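Local coordinates for protein laminin subunit ALPHA-1 (Mus musculus, PDB 2JD4) that forms part of the basement-membrane protein laminin-111, contributing through its LG4-5 domain pair sites that anchor the protein at the cell surface, at residues 216-219 and 220-224; 251-255 and 256-260; 328-331 and 332-335; 368-372 and 373-377. The protein carries 4 engineered substitutions. One frame throughout, in Å; residues are numbered along the deposited sequence.

Contact 1. Residues 216-219 and 220-224; sequences YKVR and LDLQI. Engineered in segment 220-224: Gln223 (natural residue Asn).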
loop_
_atom_site.group_PDB
_atom_site.type_symbol
_atom_site.label_atom_id
_atom_site.label_comp_id
_atom_site.label_asym_id
_atom_site.label_seq_id
_atom_site.Cartn_x
_atom_site.Cartn_y
_atom_site.Cartn_z
ATOM N N TYR A 216 -14.218 -3.925 -13.803
ATOM C CA TYR A 216 -13.082 -3.864 -14.712
ATOM C C TYR A 216 -13.413 -4.695 -15.949
ATOM O O TYR A 216 -13.980 -5.783 -15.836
ATOM C CB TYR A 216 -11.820 -4.424 -14.041
ATOM C CG TYR A 216 -10.547 -4.135 -14.815
ATOM C CD1 TYR A 216 -9.958 -2.866 -14.775
ATOM C CD2 TYR A 216 -9.968 -5.103 -15.636
ATOM C CE1 TYR A 216 -8.827 -2.569 -15.537
ATOM C CE2 TYR A 216 -8.838 -4.816 -16.404
ATOM C CZ TYR A 216 -8.274 -3.545 -16.351
ATOM O OH TYR A 216 -7.170 -3.251 -17.120
ATOM N N LYS A 217 -13.068 -4.177 -17.125
ATOM C CA LYS A 217 -13.331 -4.881 -18.380
ATOM C C LYS A 217 -12.028 -5.372 -19.003
ATOM O O LYS A 217 -11.237 -4.570 -19.498
ATOM C CB LYS A 217 -14.043 -3.954 -19.371
ATOM C CG LYS A 217 -15.393 -3.444 -18.898
ATOM C CD LYS A 217 -16.003 -2.495 -19.919
ATOM C CE LYS A 217 -17.298 -1.893 -19.406
ATOM N NZ LYS A 217 -17.891 -0.947 -20.390
ATOM N N VAL A 218 -11.809 -6.682 -18.991
ATOM C CA VAL A 218 -10.589 -7.244 -19.555
ATOM C C VAL A 218 -10.528 -7.028 -21.067
ATOM O O VAL A 218 -9.512 -6.578 -21.600
ATOM C CB VAL A 218 -10.478 -8.750 -19.247
ATOM C CG1 VAL A 218 -9.242 -9.326 -19.895
ATOM C CG2 VAL A 218 -10.426 -8.963 -17.731
ATOM N N ARG A 219 -11.618 -7.354 -21.753
ATOM C CA ARG A 219 -11.700 -7.193 -23.200
ATOM C C ARG A 219 -10.674 -8.054 -23.937
ATOM O O ARG A 219 -10.436 -9.200 -23.562
ATOM C CB ARG A 219 -11.520 -5.718 -23.579
ATOM C CG ARG A 219 -12.370 -4.766 -22.748
ATOM C CD ARG A 219 -13.858 -4.966 -22.977
ATOM N NE ARG A 219 -14.369 -4.144 -24.070
ATOM C CZ ARG A 219 -14.387 -2.814 -24.061
ATOM N NH1 ARG A 219 -13.920 -2.143 -23.016
ATOM N NH2 ARG A 219 -14.877 -2.150 -25.100
ATOM N N LEU A 220 -10.055 -7.498 -24.976
ATOM C CA LEU A 220 -9.094 -8.256 -25.777
ATOM C C LEU A 220 -7.658 -8.348 -25.271
ATOM O O LEU A 220 -7.068 -9.428 -25.269
ATOM C CB LEU A 220 -9.067 -7.720 -27.214
ATOM C CG LEU A 220 -10.309 -7.918 -28.089
ATOM C CD1 LEU A 220 -11.486 -7.144 -27.522
ATOM C CD2 LEU A 220 -9.998 -7.450 -29.499
ATOM N N ASP A 221 -7.084 -7.225 -24.857
ATOM C CA ASP A 221 -5.703 -7.243 -24.395
ATOM C C ASP A 221 -5.518 -6.701 -22.981
ATOM O O ASP A 221 -6.111 -5.687 -22.598
ATOM C CB ASP A 221 -4.819 -6.468 -25.379
ATOM C CG ASP A 221 -3.339 -6.641 -25.095
ATOM O OD1 ASP A 221 -2.879 -6.201 -24.018
ATOM O OD2 ASP A 221 -2.637 -7.222 -25.950
ATOM N N LEU A 222 -4.686 -7.396 -22.213
ATOM C CA LEU A 222 -4.400 -7.020 -20.835
ATOM C C LEU A 222 -3.137 -7.728 -20.350
ATOM O O LEU A 222 -3.001 -8.943 -20.496
ATOM C CB LEU A 222 -5.572 -7.396 -19.927
ATOM C CG LEU A 222 -5.351 -7.186 -18.427
ATOM C CD1 LEU A 222 -5.206 -5.698 -18.123
ATOM C CD2 LEU A 222 -6.516 -7.775 -17.656
ATOM N N GLN A 223 -2.216 -6.962 -19.775
ATOM C CA GLN A 223 -0.969 -7.521 -19.265
ATOM C C GLN A 223 -0.945 -7.395 -17.744
ATOM O O GLN A 223 -1.107 -6.302 -17.207
ATOM C CB GLN A 223 0.232 -6.770 -19.852
ATOM C CG GLN A 223 1.568 -7.441 -19.571
ATOM C CD GLN A 223 2.747 -6.520 -19.808
ATOM O OE1 GLN A 223 2.885 -5.926 -20.880
ATOM N NE2 GLN A 223 3.611 -6.399 -18.806
ATOM N N ILE A 224 -0.754 -8.517 -17.059
ATOM C CA ILE A 224 -0.693 -8.518 -15.599
ATOM C C ILE A 224 0.713 -8.886 -15.141
ATOM O O ILE A 224 1.264 -9.902 -15.570
ATOM C CB ILE A 224 -1.692 -9.533 -14.986
ATOM C CG1 ILE A 224 -3.127 -9.104 -15.307
ATOM C CG2 ILE A 224 -1.480 -9.631 -13.478
ATOM C CD1 ILE A 224 -4.190 -10.063 -14.802
#
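Leu222 reaches back across a tight bend to meet Tyr216 and Val218, and its two methyl groups share out the contact. The bend joins strand 215-216 to strand 222-230 at one end of a beta-sandwich of the laminin G type, and no hydrogen bond runs between segments 216-219 and 220-224. The leucine approaches the tyrosine at the rim of the ring, not over a face: Leu222 CD2 lies near the ring plane, 4.0 Å from Tyr216 CE2. Leu222 crosses Val218 at about a right angle, and CD2 again makes the closest contact, 3.9 Å from Val218 CG1. This methyl is therefore wedged between aromatic edge and valine branch. With CG of Leu222 trans to its own nitrogen (chi1 174°), the isobutyl group is directed at both partners. Tyr216 takes the matching extended setting, chi1 -168°, which turns the edge of its ring to the leucine, the two side chains crossing at a slant. Leu353 of the adjacent strand 347-353 and Ile248 of strand 247-253, which is not paired with this one, also touch Leu222 and bury it further. Asp221, turned away from the bend, bonds through OD2 to His291 NE2. The backbone is held from outside: Lys292 NZ binds the carbonyl oxygens of Arg219 and Leu220, while Thr320 OG1 bonds to Tyr216 O and Val218 N. Arg219 takes up a positive phi of 62° where the chain reverses, and Leu220 leads away from the bend. On the inside, the second leucine branch continues along the tyrosine rim to the phenol end, where Leu222 CD1 comes within 3.3 Å of Tyr216 OH.

Contact 2. Residues 251-255 and 256-260; sequences EIVDG and KVLFH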
loop_
_atom_site.group_PDB
_atom_site.type_symbol
_atom_site.label_atom_id
_atom_site.label_comp_id
_atom_site.label_asym_id
_atom_site.label_seq_id
_atom_site.Cartn_x
_atom_site.Cartn_y
_atom_site.Cartn_z
ATOM N N GLU A 251 -3.582 -18.453 -10.400
ATOM C CA GLU A 251 -3.513 -19.173 -9.133
ATOM C C GLU A 251 -2.338 -20.138 -9.042
ATOM O O GLU A 251 -1.759 -20.538 -10.055
ATOM C CB GLU A 251 -4.814 -19.960 -8.915
ATOM C CG GLU A 251 -5.318 -20.650 -10.179
ATOM C CD GLU A 251 -6.519 -21.573 -9.956
ATOM O OE1 GLU A 251 -7.318 -21.346 -9.021
ATOM O OE2 GLU A 251 -6.672 -22.528 -10.748
ATOM N N ILE A 252 -1.991 -20.495 -7.807
ATOM C CA ILE A 252 -0.913 -21.437 -7.532
ATOM C C ILE A 252 -1.587 -22.705 -7.007
ATOM O O ILE A 252 -2.257 -22.671 -5.981
ATOM C CB ILE A 252 0.053 -20.901 -6.438
ATOM C CG1 ILE A 252 0.699 -19.589 -6.898
ATOM C CG2 ILE A 252 1.121 -21.932 -6.143
ATOM C CD1 ILE A 252 1.676 -19.001 -5.889
ATOM N N VAL A 253 -1.423 -23.812 -7.723
ATOM C CA VAL A 253 -2.014 -25.085 -7.319
ATOM C C VAL A 253 -0.943 -26.174 -7.348
ATOM O O VAL A 253 -0.394 -26.490 -8.403
ATOM C CB VAL A 253 -3.173 -25.488 -8.265
ATOM C CG1 VAL A 253 -3.728 -26.852 -7.871
ATOM C CG2 VAL A 253 -4.272 -24.435 -8.211
ATOM N N ASP A 254 -0.644 -26.727 -6.177
ATOM C CA ASP A 254 0.356 -27.780 -6.037
ATOM C C ASP A 254 1.735 -27.393 -6.562
ATOM O O ASP A 254 2.404 -28.190 -7.224
ATOM C CB ASP A 254 -0.120 -29.056 -6.736
ATOM C CG ASP A 254 -1.402 -29.600 -6.139
ATOM O OD1 ASP A 254 -1.471 -29.735 -4.897
ATOM O OD2 ASP A 254 -2.339 -29.896 -6.910
ATOM N N GLY A 255 2.159 -26.169 -6.264
ATOM C CA GLY A 255 3.468 -25.718 -6.698
ATOM C C GLY A 255 3.570 -25.189 -8.116
ATOM O O GLY A 255 4.637 -24.742 -8.532
ATOM N N LYS A 256 2.476 -25.235 -8.868
ATOM C CA LYS A 256 2.485 -24.735 -10.241
ATOM C C LYS A 256 1.629 -23.481 -10.376
ATOM O O LYS A 256 0.695 -23.275 -9.605
ATOM C CB LYS A 256 1.957 -25.809 -11.197
ATOM C CG LYS A 256 2.883 -27.005 -11.356
ATOM C CD LYS A 256 2.110 -28.313 -11.370
ATOM C CE LYS A 256 1.052 -28.339 -12.458
ATOM N NZ LYS A 256 0.322 -29.638 -12.458
ATOM N N VAL A 257 1.952 -22.648 -11.358
ATOM C CA VAL A 257 1.189 -21.434 -11.601
ATOM C C VAL A 257 0.303 -21.654 -12.825
ATOM O O VAL A 257 0.779 -22.103 -13.875
ATOM C CB VAL A 257 2.117 -20.225 -11.843
ATOM C CG1 VAL A 257 1.295 -18.986 -12.172
ATOM C CG2 VAL A 257 2.962 -19.966 -10.603
ATOM N N LEU A 258 -0.985 -21.346 -12.678
ATOM C CA LEU A 258 -1.950 -21.505 -13.759
ATOM C C LEU A 258 -2.590 -20.170 -14.123
ATOM O O LEU A 258 -2.957 -19.379 -13.247
ATOM C CB LEU A 258 -3.052 -22.483 -13.350
ATOM C CG LEU A 258 -2.631 -23.824 -12.750
ATOM C CD1 LEU A 258 -3.872 -24.649 -12.417
ATOM C CD2 LEU A 258 -1.733 -24.569 -13.727
ATOM N N PHE A 259 -2.716 -19.936 -15.425
ATOM C CA PHE A 259 -3.320 -18.725 -15.965
ATOM C C PHE A 259 -4.477 -19.189 -16.853
ATOM O O PHE A 259 -4.249 -19.703 -17.947
ATOM C CB PHE A 259 -2.271 -17.954 -16.779
ATOM C CG PHE A 259 -2.794 -16.717 -17.464
ATOM C CD1 PHE A 259 -3.776 -15.929 -16.878
ATOM C CD2 PHE A 259 -2.247 -16.308 -18.676
ATOM C CE1 PHE A 259 -4.204 -14.752 -17.484
ATOM C CE2 PHE A 259 -2.665 -15.130 -19.295
ATOM C CZ PHE A 259 -3.645 -14.348 -18.699
ATOM N N HIS A 260 -5.706 -19.036 -16.359
ATOM C CA HIS A 260 -6.902 -19.450 -17.098
ATOM C C HIS A 260 -7.582 -18.263 -17.752
ATOM O O HIS A 260 -7.611 -17.166 -17.200
ATOM C CB HIS A 260 -7.929 -20.097 -16.168
ATOM C CG HIS A 260 -7.383 -21.193 -15.310
ATOM N ND1 HIS A 260 -6.966 -22.403 -15.820
ATOM C CD2 HIS A 260 -7.203 -21.265 -13.969
ATOM C CE1 HIS A 260 -6.552 -23.174 -14.831
ATOM N NE2 HIS A 260 -6.685 -22.507 -13.697
#
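Glu251 and Leu258 form an antiparallel hydrogen-bonded pair, Val253 and Lys256 form the next, and a type I' turn from Val253 to Lys256 closes this two-stranded beta hairpin of the laminin G sandwich. Leu258 N to Glu251 O is short and almost straight, at 2.9 Å and 172°. Gly255 takes the second corner of the turn with a positive phi, where a side chain would press on the preceding carbonyl. Ile252 and Val257 make the non-hydrogen-bonded pair between, on the face where Val257 meets Leu288 and Leu299; their closest carbons, Ile252 CG1 and Val257 CG2, are 4.4 Å apart. Glu251, Val253 and Leu258 share the other face, with Val253 CG2 4.2 Å from Leu258 CD1. CG of Glu251 stands between its own N and C (chi1 42°), and the extended chain beyond carries the carboxylate to His260. Ser339 OG also binds Glu251 OE2, Ser340 N binds OE1, and Thr269 OG1 pairs with His260 ND1. An alanine in place of Glu251 would probably leave His260 NE2 without its acceptor and Ser339 OG and Ser340 N without their carboxylate. His260 NE2 donates to Glu251 OE2 over 2.9 Å in a noticeably bent bond, the oxygen lying close to the ring plane but being met from above the carboxylate, whose plane is turned 76° from the ring.

Contact 3. Residues 328-331 and 332-335; sequences GYPA and HIKQ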
loop_
_atom_site.group_PDB
_atom_site.type_symbol
_atom_site.label_atom_id
_atom_site.label_comp_id
_atom_site.label_asym_id
_atom_site.label_seq_id
_atom_site.Cartn_x
_atom_site.Cartn_y
_atom_site.Cartn_z
ATOM N N GLY A 328 -7.663 -14.326 -3.136
ATOM C CA GLY A 328 -8.757 -15.216 -2.764
ATOM C C GLY A 328 -10.113 -14.612 -3.088
ATOM O O GLY A 328 -10.190 -13.613 -3.804
ATOM N N TYR A 329 -11.184 -15.205 -2.569
ATOM C CA TYR A 329 -12.532 -14.699 -2.816
ATOM C C TYR A 329 -13.565 -15.438 -1.969
ATOM O O TYR A 329 -13.411 -16.632 -1.693
ATOM C CB TYR A 329 -12.882 -14.817 -4.312
ATOM C CG TYR A 329 -12.842 -16.222 -4.883
ATOM C CD1 TYR A 329 -14.017 -16.948 -5.081
ATOM C CD2 TYR A 329 -11.634 -16.822 -5.229
ATOM C CE1 TYR A 329 -13.989 -18.238 -5.612
ATOM C CE2 TYR A 329 -11.593 -18.115 -5.763
ATOM C CZ TYR A 329 -12.772 -18.815 -5.950
ATOM O OH TYR A 329 -12.737 -20.092 -6.473
ATOM N N PRO A 330 -14.633 -14.734 -1.542
ATOM C CA PRO A 330 -15.687 -15.338 -0.722
ATOM C C PRO A 330 -16.557 -16.304 -1.525
ATOM O O PRO A 330 -16.665 -16.175 -2.744
ATOM C CB PRO A 330 -16.453 -14.125 -0.203
ATOM C CG PRO A 330 -16.334 -13.160 -1.326
ATOM C CD PRO A 330 -14.889 -13.297 -1.748
ATOM N N ALA A 331 -17.164 -17.265 -0.829
ATOM C CA ALA A 331 -18.004 -18.302 -1.440
ATOM C C ALA A 331 -19.162 -17.834 -2.320
ATOM O O ALA A 331 -19.522 -18.518 -3.282
ATOM C CB ALA A 331 -18.543 -19.229 -0.350
ATOM N N HIS A 332 -19.751 -16.684 -2.004
ATOM C CA HIS A 332 -20.874 -16.193 -2.793
ATOM C C HIS A 332 -20.462 -15.531 -4.113
ATOM O O HIS A 332 -21.316 -15.182 -4.928
ATOM C CB HIS A 332 -21.722 -15.217 -1.969
ATOM C CG HIS A 332 -20.997 -13.975 -1.555
ATOM N ND1 HIS A 332 -20.123 -13.941 -0.488
ATOM C CD2 HIS A 332 -21.013 -12.722 -2.069
ATOM C CE1 HIS A 332 -19.636 -12.718 -0.364
ATOM N NE2 HIS A 332 -20.159 -11.960 -1.311
ATOM N N ILE A 333 -19.159 -15.368 -4.325
ATOM C CA ILE A 333 -18.653 -14.746 -5.549
ATOM C C ILE A 333 -18.167 -15.774 -6.566
ATOM O O ILE A 333 -17.305 -16.602 -6.267
ATOM C CB ILE A 333 -17.501 -13.763 -5.232
ATOM C CG1 ILE A 333 -18.039 -12.588 -4.407
ATOM C CG2 ILE A 333 -16.871 -13.254 -6.523
ATOM C CD1 ILE A 333 -19.157 -11.816 -5.094
ATOM N N LYS A 334 -18.717 -15.714 -7.777
ATOM C CA LYS A 334 -18.337 -16.656 -8.824
ATOM C C LYS A 334 -17.032 -16.280 -9.505
ATOM O O LYS A 334 -16.813 -15.122 -9.851
ATOM C CB LYS A 334 -19.446 -16.749 -9.884
ATOM C CG LYS A 334 -19.259 -17.893 -10.885
ATOM C CD LYS A 334 -20.342 -17.907 -11.964
ATOM C CE LYS A 334 -20.176 -19.107 -12.888
ATOM N NZ LYS A 334 -21.254 -19.207 -13.923
ATOM N N GLN A 335 -16.153 -17.260 -9.676
ATOM C CA GLN A 335 -14.878 -17.045 -10.355
ATOM C C GLN A 335 -14.776 -18.173 -11.376
ATOM O O GLN A 335 -14.208 -19.234 -11.106
ATOM C CB GLN A 335 -13.709 -17.095 -9.362
ATOM C CG GLN A 335 -13.550 -15.834 -8.487
ATOM C CD GLN A 335 -13.337 -14.556 -9.311
ATOM O OE1 GLN A 335 -12.711 -14.586 -10.366
ATOM N NE2 GLN A 335 -13.843 -13.430 -8.813
HETATM O O HOH W 1 -14.134 -21.132 -8.542
HETATM O O HOH W 2 -17.825 -19.185 -5.550
#
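Gln335 lays its CG squarely over the ring of Tyr329, 3.6 Å from the centroid and only 10° off the ring normal. This is a CH-pi contact made by the aliphatic part of the side chain; the two side chains run past each other in opposite directions, with the amide plane inclined 63° to the ring. The phenol end is tied in as well: Tyr329 OH hydrogen-bonds to Ser340 O, and a water donates both to Tyr329 OH, at 2.7 Å, and to Gln335 O. A second cluster gathers on Pro330. Its CG touches His332 CE1 at 3.5 Å, the two side chains crossing at a slant. Pro330 and Ile333 instead lie side by side and point the same way, with Ile333 CG1 3.6 Å from Pro330 CG. That isoleucine carbon also sits over one face of the imidazole, offset toward its rim. Behind these contacts is a type I beta turn from Pro330 to Ile333, part of the long connection between strands 322-326 and 347-353 of the laminin G sandwich. Ile333 N closes it on Pro330 O at 3.1 Å, with the donor raised above the carbonyl plane. A further water bridges Ala331 O and Ile333 O and lies in the plane of the tyrosine ring at its edge. Tyr329 CG swings in between its own N and C (chi1 59°), which brings the ring under Gln335. A leucine here lacks the ring and hydroxyl, and would probably leave Gln335 CG without its flat support and Ser340 O and the water on Gln335 O without that partner. Tyr325 of strand 322-326 touches Pro330, Ile333 and Gln335, and Val236 and Leu338 touch the tyrosine.

Contact 4. Residues 368-372 and 373-377; sequences FDLQG and VFPHS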
loop_
_atom_site.group_PDB
_atom_site.type_symbol
_atom_site.label_atom_id
_atom_site.label_comp_id
_atom_site.label_asym_id
_atom_site.label_seq_id
_atom_site.Cartn_x
_atom_site.Cartn_y
_atom_site.Cartn_z
ATOM N N PHE A 368 -12.168 -2.036 -1.562
ATOM C CA PHE A 368 -13.458 -1.672 -0.984
ATOM C C PHE A 368 -13.944 -2.748 -0.011
ATOM O O PHE A 368 -14.846 -2.515 0.792
ATOM C CB PHE A 368 -14.496 -1.406 -2.093
ATOM C CG PHE A 368 -14.811 -2.603 -2.966
ATOM C CD1 PHE A 368 -15.766 -3.538 -2.572
ATOM C CD2 PHE A 368 -14.184 -2.766 -4.201
ATOM C CE1 PHE A 368 -16.097 -4.619 -3.399
ATOM C CE2 PHE A 368 -14.506 -3.838 -5.032
ATOM C CZ PHE A 368 -15.467 -4.767 -4.630
ATOM N N ASP A 369 -13.323 -3.921 -0.083
ATOM C CA ASP A 369 -13.642 -5.053 0.785
ATOM C C ASP A 369 -12.301 -5.744 1.025
ATOM O O ASP A 369 -11.648 -6.195 0.082
ATOM C CB ASP A 369 -14.627 -6.007 0.103
ATOM C CG ASP A 369 -15.150 -7.081 1.043
ATOM O OD1 ASP A 369 -14.821 -7.042 2.249
ATOM O OD2 ASP A 369 -15.898 -7.962 0.580
ATOM N N LEU A 370 -11.900 -5.806 2.290
ATOM C CA LEU A 370 -10.612 -6.361 2.686
ATOM C C LEU A 370 -10.760 -7.283 3.895
ATOM O O LEU A 370 -11.351 -6.898 4.905
ATOM C CB LEU A 370 -9.683 -5.194 3.040
ATOM C CG LEU A 370 -8.195 -5.375 3.337
ATOM C CD1 LEU A 370 -7.432 -5.529 2.030
ATOM C CD2 LEU A 370 -7.677 -4.151 4.087
ATOM N N GLN A 371 -10.210 -8.490 3.795
ATOM C CA GLN A 371 -10.274 -9.466 4.883
ATOM C C GLN A 371 -8.954 -10.236 4.984
ATOM O O GLN A 371 -8.529 -10.870 4.019
ATOM C CB GLN A 371 -11.407 -10.473 4.638
ATOM C CG GLN A 371 -12.769 -9.865 4.312
ATOM C CD GLN A 371 -13.344 -9.049 5.454
ATOM O OE1 GLN A 371 -13.342 -9.485 6.609
ATOM N NE2 GLN A 371 -13.855 -7.863 5.135
ATOM N N GLY A 372 -8.313 -10.189 6.148
ATOM C CA GLY A 372 -7.060 -10.909 6.319
ATOM C C GLY A 372 -5.935 -10.491 5.387
ATOM O O GLY A 372 -5.079 -11.303 5.035
ATOM N N VAL A 373 -5.932 -9.221 4.991
ATOM C CA VAL A 373 -4.905 -8.677 4.100
ATOM C C VAL A 373 -4.428 -7.359 4.700
ATOM O O VAL A 373 -5.237 -6.580 5.201
ATOM C CB VAL A 373 -5.468 -8.417 2.684
ATOM C CG1 VAL A 373 -4.386 -7.817 1.789
ATOM C CG2 VAL A 373 -5.992 -9.720 2.095
ATOM N N PHE A 374 -3.123 -7.105 4.632
ATOM C CA PHE A 374 -2.539 -5.905 5.225
ATOM C C PHE A 374 -1.664 -5.158 4.213
ATOM O O PHE A 374 -0.445 -5.279 4.206
ATOM C CB PHE A 374 -1.737 -6.323 6.465
ATOM C CG PHE A 374 -2.516 -7.220 7.405
ATOM C CD1 PHE A 374 -2.641 -8.584 7.144
ATOM C CD2 PHE A 374 -3.167 -6.695 8.508
ATOM C CE1 PHE A 374 -3.406 -9.406 7.971
ATOM C CE2 PHE A 374 -3.938 -7.507 9.344
ATOM C CZ PHE A 374 -4.057 -8.866 9.072
ATOM N N PRO A 375 -2.295 -4.351 3.348
ATOM C CA PRO A 375 -1.580 -3.593 2.320
ATOM C C PRO A 375 -0.357 -2.810 2.752
ATOM O O PRO A 375 -0.408 -2.028 3.702
ATOM C CB PRO A 375 -2.668 -2.702 1.705
ATOM C CG PRO A 375 -3.712 -2.630 2.742
ATOM C CD PRO A 375 -3.723 -3.992 3.371
ATOM N N HIS A 376 0.742 -3.064 2.045
ATOM C CA HIS A 376 2.019 -2.392 2.254
ATOM C C HIS A 376 2.803 -2.829 3.488
ATOM O O HIS A 376 3.922 -2.359 3.704
ATOM C CB HIS A 376 1.807 -0.868 2.267
ATOM C CG HIS A 376 1.135 -0.345 1.031
ATOM N ND1 HIS A 376 1.697 -0.447 -0.223
ATOM C CD2 HIS A 376 -0.059 0.269 0.857
ATOM C CE1 HIS A 376 0.878 0.079 -1.118
ATOM N NE2 HIS A 376 -0.195 0.522 -0.488
ATOM N N SER A 377 2.231 -3.724 4.286
ATOM C CA SER A 377 2.920 -4.226 5.471
ATOM C C SER A 377 3.220 -5.714 5.287
ATOM O O SER A 377 2.306 -6.535 5.288
ATOM C CB SER A 377 2.056 -4.000 6.717
ATOM O OG SER A 377 2.732 -4.406 7.897
#
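Leu370 and Val373 pack against each other inside a corner of strand 369-374, the chain turning at Gln371 and Gly372 from one face of the laminin G beta-sandwich to another. Leading into the corner, the backbone of Asp369 bonds to Ala210 and that of Gln371 to Tyr208, both on strand 207-212; after it, Phe374 pairs with Phe202 of strand 201-204. Apolar packing fills the inside of the bend. The leucine and valine side chains meet at about a right angle, with Leu370 CD1 3.6 Å from Val373 CB. The other leucine methyl, CD2, points at the proline that follows and ends 4.0 Å from Pro375 CD. Both reach there because CG of Leu370 is extended away from its own nitrogen (chi1 -172°). Beyond the corner, the end of the Phe374 side chain comes back, CE1 lying 3.8 Å from Gly372 C. Gly372 itself has a positive phi (61°), a backbone setting that suits glycine and lets the chain swing round. Polar bonds flank the packing. Ser377 N bonds to Phe374 O at 3.1 Å, closing a type II beta turn with Pro375 and His376 at its corners, just ahead of the disulfide-bonded Cys378. The other bond reaches from the corner back to Asp369, whose carboxylate is shared: OD2 binds Tyr208 OH, and Asp369 OD1 accepts Gln371 NE2 nearly end-on at 3.2 Å.

In the fold
All four contacts are local turns or corners of the second laminin G domain, following one another along the chain without touching. Contacts 2 and 3 are centred 17 Å apart, with nearest atoms about 6 Å apart, and are coupled through Ser340: its N binds Glu251 and its O binds Tyr329, while Leu338 touches both side chains. Contact 1 meets the hairpin strand of contact 2 through Ile248, nearest atoms about 5 Å apart. The side chain of Arg219 in contact 1 is about 9 Å from a bound magnesium ion. Contact 4, 24 Å from contact 1 between centres, sits nearest the middle of the two-domain chain.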